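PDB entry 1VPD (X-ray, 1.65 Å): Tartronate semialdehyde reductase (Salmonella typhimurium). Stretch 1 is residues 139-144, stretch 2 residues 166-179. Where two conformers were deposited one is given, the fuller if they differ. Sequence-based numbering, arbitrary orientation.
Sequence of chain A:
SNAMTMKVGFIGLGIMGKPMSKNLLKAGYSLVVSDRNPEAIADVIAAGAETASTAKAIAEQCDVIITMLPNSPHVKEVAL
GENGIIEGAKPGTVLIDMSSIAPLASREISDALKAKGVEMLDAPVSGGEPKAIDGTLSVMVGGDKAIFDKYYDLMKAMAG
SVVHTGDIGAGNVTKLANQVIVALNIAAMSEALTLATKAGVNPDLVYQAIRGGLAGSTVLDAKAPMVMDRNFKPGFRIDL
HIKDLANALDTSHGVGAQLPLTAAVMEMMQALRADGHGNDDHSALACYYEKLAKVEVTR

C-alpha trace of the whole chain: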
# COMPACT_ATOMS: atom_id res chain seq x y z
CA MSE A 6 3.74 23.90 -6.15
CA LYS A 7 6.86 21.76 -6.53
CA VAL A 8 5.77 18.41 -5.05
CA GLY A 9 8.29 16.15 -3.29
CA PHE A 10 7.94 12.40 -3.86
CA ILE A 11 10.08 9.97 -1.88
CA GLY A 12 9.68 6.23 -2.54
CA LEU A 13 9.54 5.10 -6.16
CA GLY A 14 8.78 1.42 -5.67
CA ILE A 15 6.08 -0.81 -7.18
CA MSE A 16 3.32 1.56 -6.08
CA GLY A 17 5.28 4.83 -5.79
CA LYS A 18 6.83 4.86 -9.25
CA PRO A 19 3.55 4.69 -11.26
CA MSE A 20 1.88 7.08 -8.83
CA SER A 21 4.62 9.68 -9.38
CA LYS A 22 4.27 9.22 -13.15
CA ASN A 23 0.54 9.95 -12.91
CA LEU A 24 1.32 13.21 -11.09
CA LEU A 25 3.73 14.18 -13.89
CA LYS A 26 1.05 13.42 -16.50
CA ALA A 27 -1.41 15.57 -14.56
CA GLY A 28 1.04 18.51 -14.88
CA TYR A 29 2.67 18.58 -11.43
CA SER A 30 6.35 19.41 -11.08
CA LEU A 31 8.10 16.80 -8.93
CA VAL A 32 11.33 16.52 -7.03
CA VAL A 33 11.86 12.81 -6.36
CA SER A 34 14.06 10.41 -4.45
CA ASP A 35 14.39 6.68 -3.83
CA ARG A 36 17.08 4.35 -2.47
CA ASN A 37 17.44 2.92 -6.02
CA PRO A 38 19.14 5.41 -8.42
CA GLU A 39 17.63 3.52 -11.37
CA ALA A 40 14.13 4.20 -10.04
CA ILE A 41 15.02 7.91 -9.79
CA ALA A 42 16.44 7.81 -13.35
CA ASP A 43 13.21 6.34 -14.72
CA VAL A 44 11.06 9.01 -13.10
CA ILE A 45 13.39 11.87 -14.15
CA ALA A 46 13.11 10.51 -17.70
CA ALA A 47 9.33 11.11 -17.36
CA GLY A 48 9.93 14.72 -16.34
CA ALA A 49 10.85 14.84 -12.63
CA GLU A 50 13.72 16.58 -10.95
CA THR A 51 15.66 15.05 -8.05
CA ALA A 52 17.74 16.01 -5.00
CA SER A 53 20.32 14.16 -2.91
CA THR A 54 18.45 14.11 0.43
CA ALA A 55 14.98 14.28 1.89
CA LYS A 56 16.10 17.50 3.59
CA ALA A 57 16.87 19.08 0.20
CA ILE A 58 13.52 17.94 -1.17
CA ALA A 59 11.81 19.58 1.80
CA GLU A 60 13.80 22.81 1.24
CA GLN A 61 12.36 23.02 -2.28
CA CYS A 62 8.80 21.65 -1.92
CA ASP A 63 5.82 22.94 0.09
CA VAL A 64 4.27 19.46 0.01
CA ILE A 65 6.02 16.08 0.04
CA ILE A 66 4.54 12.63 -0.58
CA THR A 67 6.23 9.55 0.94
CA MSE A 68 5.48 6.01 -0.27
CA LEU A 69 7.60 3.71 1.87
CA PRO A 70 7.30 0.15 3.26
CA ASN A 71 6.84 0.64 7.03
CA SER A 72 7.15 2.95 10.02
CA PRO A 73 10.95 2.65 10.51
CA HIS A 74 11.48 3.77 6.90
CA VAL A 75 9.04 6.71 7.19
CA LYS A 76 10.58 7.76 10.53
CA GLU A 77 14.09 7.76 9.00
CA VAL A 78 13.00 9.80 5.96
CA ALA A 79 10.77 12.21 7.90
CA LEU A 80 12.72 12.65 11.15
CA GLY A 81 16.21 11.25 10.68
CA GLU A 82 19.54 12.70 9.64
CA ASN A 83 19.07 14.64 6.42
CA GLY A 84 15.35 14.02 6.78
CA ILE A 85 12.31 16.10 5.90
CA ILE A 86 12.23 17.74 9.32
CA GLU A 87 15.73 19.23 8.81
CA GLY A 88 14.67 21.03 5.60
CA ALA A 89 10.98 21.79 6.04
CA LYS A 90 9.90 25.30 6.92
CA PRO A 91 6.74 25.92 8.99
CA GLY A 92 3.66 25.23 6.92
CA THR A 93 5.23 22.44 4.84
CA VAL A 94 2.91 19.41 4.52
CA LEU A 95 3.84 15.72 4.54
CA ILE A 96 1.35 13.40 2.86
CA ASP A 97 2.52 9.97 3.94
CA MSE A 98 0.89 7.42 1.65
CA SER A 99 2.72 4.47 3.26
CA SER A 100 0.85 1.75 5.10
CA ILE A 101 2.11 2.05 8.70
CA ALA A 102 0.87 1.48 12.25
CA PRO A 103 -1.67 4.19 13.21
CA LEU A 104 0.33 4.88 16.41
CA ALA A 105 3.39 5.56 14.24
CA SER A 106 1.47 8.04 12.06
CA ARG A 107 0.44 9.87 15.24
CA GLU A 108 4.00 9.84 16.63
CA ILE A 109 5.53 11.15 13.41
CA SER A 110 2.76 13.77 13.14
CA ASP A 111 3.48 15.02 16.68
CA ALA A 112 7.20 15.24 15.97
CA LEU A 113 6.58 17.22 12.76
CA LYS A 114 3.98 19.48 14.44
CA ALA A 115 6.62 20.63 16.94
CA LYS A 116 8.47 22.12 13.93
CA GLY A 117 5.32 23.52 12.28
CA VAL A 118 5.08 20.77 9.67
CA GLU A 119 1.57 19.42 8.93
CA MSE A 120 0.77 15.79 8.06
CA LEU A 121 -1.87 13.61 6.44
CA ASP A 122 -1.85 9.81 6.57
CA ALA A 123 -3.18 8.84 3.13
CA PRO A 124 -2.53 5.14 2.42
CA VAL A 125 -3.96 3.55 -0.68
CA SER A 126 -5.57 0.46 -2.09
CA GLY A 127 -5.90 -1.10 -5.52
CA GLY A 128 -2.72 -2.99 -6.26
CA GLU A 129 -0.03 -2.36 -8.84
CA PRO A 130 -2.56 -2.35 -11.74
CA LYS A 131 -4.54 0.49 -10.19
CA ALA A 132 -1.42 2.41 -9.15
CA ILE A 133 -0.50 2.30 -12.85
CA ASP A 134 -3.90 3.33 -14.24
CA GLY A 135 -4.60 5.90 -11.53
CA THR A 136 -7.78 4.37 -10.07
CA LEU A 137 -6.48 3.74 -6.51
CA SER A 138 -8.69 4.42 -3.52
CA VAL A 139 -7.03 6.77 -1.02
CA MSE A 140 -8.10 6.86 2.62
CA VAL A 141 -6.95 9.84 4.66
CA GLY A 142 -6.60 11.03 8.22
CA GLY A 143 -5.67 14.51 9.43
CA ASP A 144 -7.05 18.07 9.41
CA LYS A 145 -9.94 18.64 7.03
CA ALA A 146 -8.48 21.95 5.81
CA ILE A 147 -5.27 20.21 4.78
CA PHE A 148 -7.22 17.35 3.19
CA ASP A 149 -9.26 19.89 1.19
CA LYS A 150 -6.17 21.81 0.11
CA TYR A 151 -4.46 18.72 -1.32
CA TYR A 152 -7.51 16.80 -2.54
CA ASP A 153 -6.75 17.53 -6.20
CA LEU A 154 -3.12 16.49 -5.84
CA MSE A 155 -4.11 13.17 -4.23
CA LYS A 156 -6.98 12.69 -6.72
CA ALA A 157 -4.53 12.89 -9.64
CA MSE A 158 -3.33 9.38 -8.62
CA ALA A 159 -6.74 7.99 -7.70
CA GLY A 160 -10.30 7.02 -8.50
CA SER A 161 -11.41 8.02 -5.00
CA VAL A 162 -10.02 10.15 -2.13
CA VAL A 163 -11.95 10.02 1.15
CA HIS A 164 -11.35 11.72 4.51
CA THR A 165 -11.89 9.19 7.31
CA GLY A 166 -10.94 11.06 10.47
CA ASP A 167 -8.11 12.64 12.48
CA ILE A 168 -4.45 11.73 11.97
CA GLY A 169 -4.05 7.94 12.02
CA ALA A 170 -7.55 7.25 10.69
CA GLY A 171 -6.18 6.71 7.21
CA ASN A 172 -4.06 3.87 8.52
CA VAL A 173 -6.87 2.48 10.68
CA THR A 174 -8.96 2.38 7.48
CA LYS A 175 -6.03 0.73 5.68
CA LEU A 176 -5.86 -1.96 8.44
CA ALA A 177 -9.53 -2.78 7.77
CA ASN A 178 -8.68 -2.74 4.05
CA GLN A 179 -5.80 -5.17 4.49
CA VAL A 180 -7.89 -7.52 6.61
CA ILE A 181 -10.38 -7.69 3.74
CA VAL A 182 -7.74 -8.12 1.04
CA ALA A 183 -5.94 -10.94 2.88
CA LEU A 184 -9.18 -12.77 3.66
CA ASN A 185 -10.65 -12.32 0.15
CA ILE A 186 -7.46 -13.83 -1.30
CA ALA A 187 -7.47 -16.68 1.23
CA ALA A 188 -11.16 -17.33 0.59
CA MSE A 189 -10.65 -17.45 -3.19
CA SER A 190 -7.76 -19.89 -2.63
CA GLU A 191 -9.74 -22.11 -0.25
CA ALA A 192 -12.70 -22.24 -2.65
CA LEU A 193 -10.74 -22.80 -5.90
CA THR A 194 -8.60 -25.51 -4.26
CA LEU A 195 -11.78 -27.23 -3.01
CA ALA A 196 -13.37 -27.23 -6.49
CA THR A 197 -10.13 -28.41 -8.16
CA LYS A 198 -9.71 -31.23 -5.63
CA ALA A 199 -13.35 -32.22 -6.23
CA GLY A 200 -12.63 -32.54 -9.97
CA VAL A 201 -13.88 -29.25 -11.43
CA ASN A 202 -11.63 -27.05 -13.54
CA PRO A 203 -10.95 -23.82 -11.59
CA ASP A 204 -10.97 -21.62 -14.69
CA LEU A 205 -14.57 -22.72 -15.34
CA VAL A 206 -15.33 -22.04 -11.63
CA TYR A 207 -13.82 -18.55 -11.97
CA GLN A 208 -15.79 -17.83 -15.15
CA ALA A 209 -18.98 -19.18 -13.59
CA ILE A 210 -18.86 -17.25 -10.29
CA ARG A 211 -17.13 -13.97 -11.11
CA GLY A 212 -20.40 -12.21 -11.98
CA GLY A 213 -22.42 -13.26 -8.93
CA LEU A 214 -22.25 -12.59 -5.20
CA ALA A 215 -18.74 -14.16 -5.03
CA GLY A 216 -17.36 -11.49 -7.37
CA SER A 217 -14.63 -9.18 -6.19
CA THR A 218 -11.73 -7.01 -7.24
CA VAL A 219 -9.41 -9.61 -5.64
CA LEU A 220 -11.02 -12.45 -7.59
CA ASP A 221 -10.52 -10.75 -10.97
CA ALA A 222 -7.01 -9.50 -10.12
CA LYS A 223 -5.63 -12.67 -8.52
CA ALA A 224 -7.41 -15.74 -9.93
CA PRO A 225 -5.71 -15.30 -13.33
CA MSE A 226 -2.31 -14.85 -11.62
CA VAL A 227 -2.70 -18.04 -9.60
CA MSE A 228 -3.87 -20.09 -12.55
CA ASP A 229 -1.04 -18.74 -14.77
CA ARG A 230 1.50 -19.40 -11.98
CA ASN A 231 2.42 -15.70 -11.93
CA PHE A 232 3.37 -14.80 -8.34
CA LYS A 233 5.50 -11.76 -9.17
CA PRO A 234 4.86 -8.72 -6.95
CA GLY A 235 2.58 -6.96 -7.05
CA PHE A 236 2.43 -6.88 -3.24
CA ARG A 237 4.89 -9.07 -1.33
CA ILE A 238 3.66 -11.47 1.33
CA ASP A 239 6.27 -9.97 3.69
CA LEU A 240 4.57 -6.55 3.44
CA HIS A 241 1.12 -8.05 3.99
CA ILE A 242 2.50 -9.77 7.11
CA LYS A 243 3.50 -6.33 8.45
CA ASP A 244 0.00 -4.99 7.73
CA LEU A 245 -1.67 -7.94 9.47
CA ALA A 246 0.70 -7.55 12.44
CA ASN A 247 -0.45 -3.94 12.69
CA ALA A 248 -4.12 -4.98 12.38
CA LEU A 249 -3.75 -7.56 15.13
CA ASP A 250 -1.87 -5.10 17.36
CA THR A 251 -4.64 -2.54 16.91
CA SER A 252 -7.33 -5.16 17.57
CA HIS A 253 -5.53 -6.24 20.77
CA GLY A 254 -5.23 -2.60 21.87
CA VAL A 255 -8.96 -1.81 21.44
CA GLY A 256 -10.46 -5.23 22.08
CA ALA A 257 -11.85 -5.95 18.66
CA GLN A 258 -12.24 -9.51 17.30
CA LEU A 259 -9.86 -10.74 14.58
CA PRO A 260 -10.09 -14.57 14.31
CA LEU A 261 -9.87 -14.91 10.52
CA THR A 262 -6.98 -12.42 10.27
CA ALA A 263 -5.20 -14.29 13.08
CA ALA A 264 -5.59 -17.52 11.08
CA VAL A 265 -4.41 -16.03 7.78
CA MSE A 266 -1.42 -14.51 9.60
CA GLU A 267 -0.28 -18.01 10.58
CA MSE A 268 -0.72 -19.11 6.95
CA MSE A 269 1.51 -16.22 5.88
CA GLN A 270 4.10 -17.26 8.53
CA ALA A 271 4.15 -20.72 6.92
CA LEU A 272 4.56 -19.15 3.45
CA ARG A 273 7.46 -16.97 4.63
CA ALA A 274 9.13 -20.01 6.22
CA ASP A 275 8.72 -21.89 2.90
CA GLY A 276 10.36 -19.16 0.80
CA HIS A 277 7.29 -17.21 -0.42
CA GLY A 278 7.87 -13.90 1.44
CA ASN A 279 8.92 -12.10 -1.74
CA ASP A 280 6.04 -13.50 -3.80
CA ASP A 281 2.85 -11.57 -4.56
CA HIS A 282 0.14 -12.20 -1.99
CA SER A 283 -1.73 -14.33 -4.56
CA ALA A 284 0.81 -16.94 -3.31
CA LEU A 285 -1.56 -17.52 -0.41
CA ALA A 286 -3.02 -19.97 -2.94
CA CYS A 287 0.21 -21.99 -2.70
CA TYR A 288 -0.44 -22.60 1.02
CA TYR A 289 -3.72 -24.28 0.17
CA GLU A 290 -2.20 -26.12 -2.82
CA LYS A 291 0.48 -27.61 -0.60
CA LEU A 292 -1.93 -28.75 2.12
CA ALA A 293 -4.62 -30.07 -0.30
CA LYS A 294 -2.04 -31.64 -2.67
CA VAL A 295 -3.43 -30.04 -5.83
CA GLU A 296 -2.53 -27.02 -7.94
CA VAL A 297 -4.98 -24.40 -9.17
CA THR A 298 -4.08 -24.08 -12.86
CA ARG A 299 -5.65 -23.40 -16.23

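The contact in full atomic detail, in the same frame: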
# COMPACT_ATOMS: atom_id res chain seq x y z
N VAL A 139 -7.87 6.13 -2.02
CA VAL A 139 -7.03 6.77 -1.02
C VAL A 139 -7.90 7.05 0.19
O VAL A 139 -9.03 7.53 0.07
CB VAL A 139 -6.42 8.09 -1.60
CG1 VAL A 139 -5.49 8.72 -0.61
CG2 VAL A 139 -5.70 7.80 -2.89
N MSE A 140 -7.37 6.74 1.37
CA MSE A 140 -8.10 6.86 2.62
C MSE A 140 -7.24 7.68 3.57
O MSE A 140 -6.12 7.31 3.85
CB MSE A 140 -8.43 5.46 3.18
CG MSE A 140 -7.21 4.56 3.40
SE MSE A 140 -7.54 2.67 2.96
CE MSE A 140 -7.85 2.84 1.06
N VAL A 141 -7.78 8.79 4.09
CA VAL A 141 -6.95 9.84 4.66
C VAL A 141 -7.36 10.24 6.07
O VAL A 141 -8.55 10.43 6.34
CB VAL A 141 -7.03 11.12 3.77
CG1 VAL A 141 -6.00 12.13 4.23
CG2 VAL A 141 -6.86 10.75 2.29
N GLY A 142 -6.38 10.39 6.95
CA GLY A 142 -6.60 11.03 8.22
C GLY A 142 -5.82 12.34 8.30
O GLY A 142 -4.81 12.53 7.62
N GLY A 143 -6.31 13.23 9.16
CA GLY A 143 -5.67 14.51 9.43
C GLY A 143 -6.69 15.64 9.43
O GLY A 143 -7.88 15.41 9.46
N ASP A 144 -6.19 16.87 9.41
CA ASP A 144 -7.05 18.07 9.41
C ASP A 144 -7.81 18.24 8.11
O ASP A 144 -7.24 18.17 7.03
CB ASP A 144 -6.13 19.27 9.69
CG ASP A 144 -6.83 20.61 9.60
OD1 ASP A 144 -8.00 20.70 9.22
OD2 ASP A 144 -6.24 21.65 9.90
N GLY A 166 -11.05 10.62 9.10
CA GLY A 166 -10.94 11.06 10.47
C GLY A 166 -9.67 11.85 10.75
O GLY A 166 -9.04 12.35 9.80
N ASP A 167 -9.32 11.95 12.03
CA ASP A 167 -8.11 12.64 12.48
C ASP A 167 -6.88 11.80 12.10
O ASP A 167 -7.01 10.66 11.66
CB ASP A 167 -8.11 12.81 14.00
CG ASP A 167 -9.22 13.74 14.51
OD1 ASP A 167 -9.78 14.53 13.74
OD2 ASP A 167 -9.57 13.73 15.71
N ILE A 168 -5.71 12.38 12.32
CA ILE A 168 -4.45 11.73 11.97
C ILE A 168 -4.41 10.30 12.56
O ILE A 168 -4.70 10.09 13.72
CB ILE A 168 -3.23 12.59 12.45
CG1 ILE A 168 -1.90 11.95 12.02
CG2 ILE A 168 -3.27 12.84 13.98
CD1 ILE A 168 -1.60 12.06 10.54
N GLY A 169 -4.03 9.36 11.70
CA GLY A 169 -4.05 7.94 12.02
C GLY A 169 -5.24 7.18 11.48
O GLY A 169 -5.16 5.97 11.30
N ALA A 170 -6.33 7.88 11.17
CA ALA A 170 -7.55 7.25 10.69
C ALA A 170 -7.39 6.69 9.30
O ALA A 170 -8.05 5.70 8.96
CB ALA A 170 -8.75 8.20 10.75
N GLY A 171 -6.51 7.27 8.51
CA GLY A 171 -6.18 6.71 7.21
C GLY A 171 -5.63 5.29 7.38
O GLY A 171 -6.07 4.35 6.73
N ASN A 172 -4.64 5.16 8.25
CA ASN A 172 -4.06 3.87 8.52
C ASN A 172 -4.98 2.91 9.25
O ASN A 172 -4.93 1.73 8.96
CB ASN A 172 -2.70 3.99 9.17
CG ASN A 172 -1.61 4.25 8.12
OD1 ASN A 172 -1.44 3.44 7.21
ND2 ASN A 172 -0.96 5.39 8.20
N VAL A 173 -5.87 3.39 10.11
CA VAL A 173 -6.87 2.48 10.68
C VAL A 173 -7.73 1.92 9.55
O VAL A 173 -8.02 0.73 9.51
CB VAL A 173 -7.75 3.16 11.76
CG1 VAL A 173 -8.93 2.28 12.15
CG2 VAL A 173 -6.95 3.50 12.96
N THR A 174 -8.13 2.78 8.61
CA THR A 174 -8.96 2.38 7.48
C THR A 174 -8.19 1.39 6.61
O THR A 174 -8.75 0.39 6.15
CB THR A 174 -9.41 3.62 6.69
OG1 THR A 174 -10.17 4.48 7.55
CG2 THR A 174 -10.36 3.24 5.56
N LYS A 175 -6.90 1.65 6.42
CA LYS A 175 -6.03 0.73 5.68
C LYS A 175 -5.88 -0.63 6.39
O LYS A 175 -5.77 -1.65 5.72
CB LYS A 175 -4.67 1.36 5.39
CG LYS A 175 -3.70 0.47 4.59
CD LYS A 175 -4.20 0.07 3.19
CE LYS A 175 -3.08 -0.53 2.35
NZ LYS A 175 -3.58 -1.15 1.08
N LEU A 176 -5.87 -0.67 7.72
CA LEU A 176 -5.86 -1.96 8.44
C LEU A 176 -7.11 -2.77 8.11
O LEU A 176 -7.04 -3.94 7.76
CB LEU A 176 -5.68 -1.81 9.95
CG LEU A 176 -4.40 -1.12 10.42
CD1 LEU A 176 -4.40 -0.98 11.92
CD2 LEU A 176 -3.16 -1.86 9.92
N ALA A 177 -8.28 -2.13 8.19
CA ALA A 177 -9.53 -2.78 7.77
C ALA A 177 -9.44 -3.25 6.32
O ALA A 177 -9.83 -4.36 5.97
CB ALA A 177 -10.68 -1.82 7.94
N ASN A 178 -8.89 -2.40 5.45
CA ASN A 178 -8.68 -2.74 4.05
C ASN A 178 -7.84 -4.00 3.89
O ASN A 178 -8.19 -4.89 3.11
CB ASN A 178 -7.99 -1.57 3.34
CG ASN A 178 -7.94 -1.72 1.84
OD1 ASN A 178 -7.07 -2.43 1.27
ND2 ASN A 178 -8.85 -1.04 1.18
N GLN A 179 -6.76 -4.08 4.64
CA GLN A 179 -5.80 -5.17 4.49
C GLN A 179 -6.30 -6.46 5.09
O GLN A 179 -5.92 -7.53 4.64
CB GLN A 179 -4.46 -4.78 5.10
CG GLN A 179 -3.71 -3.67 4.31
CD GLN A 179 -3.57 -3.98 2.83
OE1 GLN A 179 -4.50 -3.79 2.06
NE2 GLN A 179 -2.41 -4.50 2.46
O HOH W 1 -10.22 15.39 11.12

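Four glycines let backbone meet backbone here: Gly142 touches Gly166 and Gly171, and Gly143 touches Gly166. Without side chains in the way, the strand and the start of the helix come very close. The axes of strand 139-142 and helix 170-179 approach to 5.9 Å, and their N-to-C directions differ by 140°. The CA atoms of Val141 and Gly171 are 4.1 Å apart, and those of Gly143 and Ile168 are 4.0 Å apart.

The coordinates show why side chains are absent here. A CB on Gly171 would point toward the strand and lie 2.8 Å from Met140 O, a clash. As built, Gly171 CA already sits 3.4 Å from Met140 O. A CB on Gly142 would fall 2.5 Å from Asp167 O and would also clash with Ala170 N and Gly171 N. Gly143 is different. Its CB would point away from stretch 2, but its backbone angles, phi 134° and psi -168°, themselves call for glycine. The backbone angles of Gly166, phi 156° and psi -162°, also call for glycine, and a CB there would lie 2.9 Å from Ala170 CB, a clash.

One direct hydrogen bond joins the stretches. Gly143 N donates to Gly166 O at 2.9 Å, with an angle of 155° at the hydrogen. The same acceptor receives a CA-H...O contact from Gly142 CA, 3.2 Å from Gly166 O. A second, longer one runs from Gly142 CA to Asp167 O at 3.5 Å. Asp167 O also accepts from Ala170 N at 2.9 Å, within the type II turn from Asp167 to Ala170 that leads into the helix. Not every close polar pair is a bond. Gly142 N and Gly171 N, 3.5 Å apart, are both donors.

A water adds a second polar link. It donates to Gly143 O at 2.9 Å and to Asp167 OD1 at 2.8 Å. Asp167 thus takes part through its carboxylate although its CA-to-CB bond points away from stretch 1.

Further along the helix, the contact passes to side chains. Met140, a selenomethionine, points toward the helix and has 110 Å² covered by stretch 2, the largest share of any residue here. Met140 CB packs 3.8 Å from Thr174 CG2. Met140 SE lies 3.7 Å from Lys175 N and 4.0 Å from Lys175 CB. Thr174 OG1 donates to Ala170 O at 2.8 Å, one turn back, while its methyl faces Met140. Lys175 leads its end away from the strand, and Lys175 NZ makes a weak hydrogen bond to Gln179 OE1 at 3.0 Å.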